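Local coordinates for spindle assembly abnormal protein 6 (Caenorhabditis elegans, PDB 3PYI) that forms the central scaffold of centrioles and ensures their ninefold symmetry, with its globular N-terminal domain linking coiled-coil homodimers into the inner ring of the cartwheel, at residues Gln77-Ala80 with Arg81-Leu85; Pro21-Leu24 with Asn25-Asp28. The protein carries 1 engineered substitution. All coordinates share one frame; numbering follows the deposited sequence.

Overall arrangement
Both contacts are local turns at the surface of the globular N-terminal domain of SAS-6, and they mark two different ways of ending a regular element. In contact 1 (Q77-L85) the helix 73-83 comes to its C-terminal end, about 15 Å from the centre of the chain; in contact 2 (P21-D28), about 23 Å from it, the chain reverses between the long strands 7-23 and 29-44. Their centres lie about 30 Å apart and their nearest atoms about 19 Å, so they do not touch. Contact 1 also packs against the second subunit. Contact 2 meets no other chain of the assembly but has a bound tetraethylene glycol at N25.

Contact 1 of 2, residues Gln77-Ala80 with Arg81-Leu85; sequences QILA and RDHDL
With its CG set beside its own backbone N (chi1 -63°), H83 folds its imidazole back along the last helical turn, while L79 swings CG anti to the backbone N (chi1 -174°) and carries CD1 to within 3.5 Å of H83 ND1. That ring nitrogen donates one turn back, H83 ND1 to L79 O at 3.2 Å, which helps to set the turn of the ring. L79 O also accepts a weak bond from H83 N, so backbone and side chain of one residue grip a single oxygen. An alanine in place of H83 is likely to leave that carbonyl with the weak backbone bond as its link to this residue and to open a gap beside L79 CD1. H83 also packs on F162 and S163. I78 CG2 runs alongside the poorly ordered R81, 3.6 Å from NH2, and the guanidinium is drawn toward D82 by charge alone. Past H83 the chain turns off through D84, of positive phi, and L85 N makes a 6→1 bond to A80 O at 2.9 Å, on an in-plane lone pair. L85 CB settles 3.8 Å from A80 CB, and L85 and L79 both lean on F92, while S157 of the second subunit packs on L85. The 6→1 bond, the positive phi and the apolar pair A80 and L85 are those of a Schellman motif closing helix 73-83.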
loop_
_atom_site.group_PDB
_atom_site.type_symbol
_atom_site.label_atom_id
_atom_site.label_comp_id
_atom_site.label_asym_id
_atom_site.label_seq_id
_atom_site.Cartn_x
_atom_site.Cartn_y
_atom_site.Cartn_z
ATOM N N GLN A 77 12.357 -0.021 13.145
ATOM C CA GLN A 77 11.912 1.363 12.991
ATOM C C GLN A 77 12.081 1.854 11.559
ATOM O O GLN A 77 11.255 2.602 11.056
ATOM C CB GLN A 77 12.668 2.294 13.942
ATOM C CG GLN A 77 12.402 2.028 15.409
ATOM C CD GLN A 77 10.923 1.939 15.729
ATOM O OE1 GLN A 77 10.097 2.573 15.073
ATOM N NE2 GLN A 77 10.581 1.141 16.740
ATOM N N ILE A 78 13.166 1.439 10.912
ATOM C CA ILE A 78 13.388 1.756 9.512
ATOM C C ILE A 78 12.309 1.113 8.630
ATOM O O ILE A 78 11.754 1.761 7.748
ATOM C CB ILE A 78 14.796 1.310 9.074
ATOM C CG1 ILE A 78 15.853 2.118 9.833
ATOM C CG2 ILE A 78 14.970 1.459 7.570
ATOM C CD1 ILE A 78 17.279 1.794 9.433
ATOM N N LEU A 79 12.008 -0.156 8.895
ATOM C CA LEU A 79 10.966 -0.882 8.176
ATOM C C LEU A 79 9.601 -0.216 8.364
ATOM O O LEU A 79 8.841 -0.046 7.413
ATOM C CB LEU A 79 10.900 -2.323 8.673
ATOM C CG LEU A 79 9.946 -3.247 7.922
ATOM C CD1 LEU A 79 10.527 -3.582 6.562
ATOM C CD2 LEU A 79 9.685 -4.507 8.725
ATOM N N ALA A 80 9.288 0.157 9.598
ATOM C CA ALA A 80 7.979 0.720 9.914
ATOM C C ALA A 80 7.843 2.049 9.204
ATOM O O ALA A 80 6.765 2.419 8.736
ATOM C CB ALA A 80 7.823 0.911 11.414
ATOM N N ARG A 81 8.956 2.762 9.124
ATOM C CA ARG A 81 8.983 4.056 8.472
ATOM C C ARG A 81 8.782 3.887 6.965
ATOM O O ARG A 81 7.968 4.579 6.357
ATOM C CB ARG A 81 10.307 4.761 8.772
ATOM C CG ARG A 81 10.380 6.202 8.317
ATOM C CD ARG A 81 11.708 6.830 8.712
ATOM N NE ARG A 81 12.841 5.951 8.429
ATOM C CZ ARG A 81 13.360 5.763 7.220
ATOM N NH1 ARG A 81 12.845 6.385 6.169
ATOM N NH2 ARG A 81 14.393 4.945 7.059
ATOM N N ASP A 82 9.511 2.951 6.366
ATOM C CA ASP A 82 9.434 2.746 4.928
ATOM C C ASP A 82 8.074 2.239 4.468
ATOM O O ASP A 82 7.689 2.454 3.323
ATOM C CB ASP A 82 10.543 1.808 4.444
ATOM C CG ASP A 82 11.911 2.456 4.493
ATOM O OD1 ASP A 82 11.978 3.663 4.820
ATOM O OD2 ASP A 82 12.914 1.768 4.206
ATOM N N HIS A 83 7.339 1.573 5.350
ATOM C CA HIS A 83 6.098 0.938 4.922
ATOM C C HIS A 83 4.855 1.428 5.653
ATOM O O HIS A 83 3.807 0.790 5.580
ATOM C CB HIS A 83 6.205 -0.590 5.030
ATOM C CG HIS A 83 7.254 -1.183 4.144
ATOM N ND1 HIS A 83 8.491 -1.565 4.613
ATOM C CD2 HIS A 83 7.255 -1.444 2.816
ATOM C CE1 HIS A 83 9.207 -2.046 3.612
ATOM N NE2 HIS A 83 8.482 -1.981 2.511
ATOM N N ASP A 84 4.970 2.542 6.369
ATOM C CA ASP A 84 3.829 3.065 7.119
ATOM C C ASP A 84 3.240 2.031 8.059
ATOM O O ASP A 84 2.016 1.909 8.153
ATOM C CB ASP A 84 2.722 3.503 6.159
ATOM C CG ASP A 84 2.969 4.873 5.565
ATOM O OD1 ASP A 84 3.769 5.634 6.146
ATOM O OD2 ASP A 84 2.347 5.193 4.522
ATOM N N LEU A 85 4.094 1.287 8.763
ATOM C CA LEU A 85 3.584 0.282 9.680
ATOM C C LEU A 85 3.025 0.983 10.909
ATOM O O LEU A 85 3.538 2.009 11.334
ATOM C CB LEU A 85 4.667 -0.738 10.056
ATOM C CG LEU A 85 5.294 -1.481 8.875
ATOM C CD1 LEU A 85 6.186 -2.627 9.412
ATOM C CD2 LEU A 85 4.200 -2.028 7.910
#

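Contact 2 of 2, residues Pro21-Leu24 with Asn25-Asp28; sequences PLSL and NQPD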
loop_
_atom_site.group_PDB
_atom_site.type_symbol
_atom_site.label_atom_id
_atom_site.label_comp_id
_atom_site.label_asym_id
_atom_site.label_seq_id
_atom_site.Cartn_x
_atom_site.Cartn_y
_atom_site.Cartn_z
ATOM N N PRO A 21 14.971 -13.974 -11.910
ATOM C CA PRO A 21 15.420 -13.696 -13.274
ATOM C C PRO A 21 15.588 -14.986 -14.082
ATOM O O PRO A 21 15.920 -16.043 -13.536
ATOM C CB PRO A 21 16.777 -13.015 -13.063
ATOM C CG PRO A 21 16.703 -12.447 -11.659
ATOM C CD PRO A 21 15.904 -13.454 -10.894
ATOM N N LEU A 22 15.363 -14.893 -15.385
ATOM C CA LEU A 22 15.535 -16.048 -16.265
ATOM C C LEU A 22 16.930 -16.672 -16.136
ATOM O O LEU A 22 17.059 -17.898 -16.087
ATOM C CB LEU A 22 15.226 -15.674 -17.716
ATOM C CG LEU A 22 13.800 -15.169 -17.958
ATOM C CD1 LEU A 22 13.612 -14.736 -19.406
ATOM C CD2 LEU A 22 12.773 -16.226 -17.581
ATOM N N SER A 23 17.967 -15.838 -16.079
ATOM C CA SER A 23 19.322 -16.320 -15.780
ATOM C C SER A 23 20.239 -15.176 -15.348
ATOM O O SER A 23 19.805 -14.025 -15.269
ATOM C CB SER A 23 19.934 -17.083 -16.964
ATOM O OG SER A 23 20.508 -16.206 -17.916
ATOM N N LEU A 24 21.502 -15.494 -15.063
ATOM C CA LEU A 24 22.461 -14.472 -14.657
ATOM C C LEU A 24 22.613 -13.417 -15.751
ATOM O O LEU A 24 22.997 -12.276 -15.477
ATOM C CB LEU A 24 23.822 -15.090 -14.324
ATOM C CG LEU A 24 23.938 -16.031 -13.122
ATOM C CD1 LEU A 24 25.295 -16.705 -13.126
ATOM C CD2 LEU A 24 23.725 -15.300 -11.817
ATOM N N ASN A 25 22.296 -13.810 -16.986
ATOM C CA ASN A 25 22.388 -12.930 -18.150
ATOM C C ASN A 25 21.033 -12.414 -18.649
ATOM O O ASN A 25 20.975 -11.526 -19.497
ATOM C CB ASN A 25 23.108 -13.645 -19.292
ATOM C CG ASN A 25 24.502 -14.100 -18.907
ATOM O OD1 ASN A 25 25.366 -13.285 -18.577
ATOM N ND2 ASN A 25 24.732 -15.409 -18.954
ATOM N N GLN A 26 19.947 -12.980 -18.132
ATOM C CA GLN A 26 18.611 -12.564 -18.537
ATOM C C GLN A 26 17.839 -12.061 -17.324
ATOM O O GLN A 26 17.337 -12.856 -16.532
ATOM C CB GLN A 26 17.868 -13.729 -19.193
ATOM C CG GLN A 26 18.721 -14.539 -20.148
ATOM C CD GLN A 26 17.927 -15.603 -20.884
ATOM O OE1 GLN A 26 16.820 -15.347 -21.361
ATOM N NE2 GLN A 26 18.492 -16.803 -20.985
ATOM N N PRO A 27 17.753 -10.730 -17.170
ATOM C CA PRO A 27 17.152 -10.080 -15.996
ATOM C C PRO A 27 15.637 -10.266 -15.878
ATOM O O PRO A 27 15.107 -10.212 -14.764
ATOM C CB PRO A 27 17.486 -8.597 -16.205
ATOM C CG PRO A 27 18.627 -8.584 -17.172
ATOM C CD PRO A 27 18.392 -9.757 -18.070
ATOM N N ASP A 28 14.950 -10.481 -16.997
ATOM C CA ASP A 28 13.495 -10.651 -16.970
ATOM C C ASP A 28 13.081 -11.809 -16.065
ATOM O O ASP A 28 13.783 -12.815 -15.963
ATOM C CB ASP A 28 12.940 -10.835 -18.384
ATOM C CG ASP A 28 13.083 -9.586 -19.230
ATOM O OD1 ASP A 28 12.377 -8.592 -18.948
ATOM O OD2 ASP A 28 13.907 -9.595 -20.170
#
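The flat side-chain amide of Q26 reaches across to L22 and S23, its OE1 3.8 Å from L22 CD1 and its NE2 on the side of S23 OG; nearer the backbone, L22 CB and Q26 CB meet at 3.6 Å. Of the planar peptide groups, the carbonyl of Q26 receives S23 N in its own plane, on a lone pair, with S23 N 3.1 Å from Q26 O. The carbonyl of D28 is instead approached end-on: L22 N lies 2.7 Å from D28 O, at a C=O...N angle of 172°. L22 CG also crowds this oxygen, and P21 adds a CA-H...O contact to it. P21 CB lies close to the carbonyl oxygens of Q26 and P27, and the P21 ring also packs on F29 and A141.

At the tip, S23 places OG between its backbone N and carbonyl carbon (chi1 83°), which aims the hydroxyl into the bend. There it accepts a bond from N25 N, 3.1 Å from S23 OG, and a weaker one from Q26 N; a further weak bond joins Q26 N to S23 O. The hydroxyl thus holds the N25 amide and, weakly, that of Q26, while N25 OD1 meets a tetraethylene glycol, probably from the crystallisation liquor, in a hydrogen bond.

The OG bond to the amide two residues on is an ST turn, laid over a type I beta turn with L24 and N25 at its corners; L22 and S23 both face Q26, which fits a classic beta bulge at this hairpin end between strands 7-23 and 29-44.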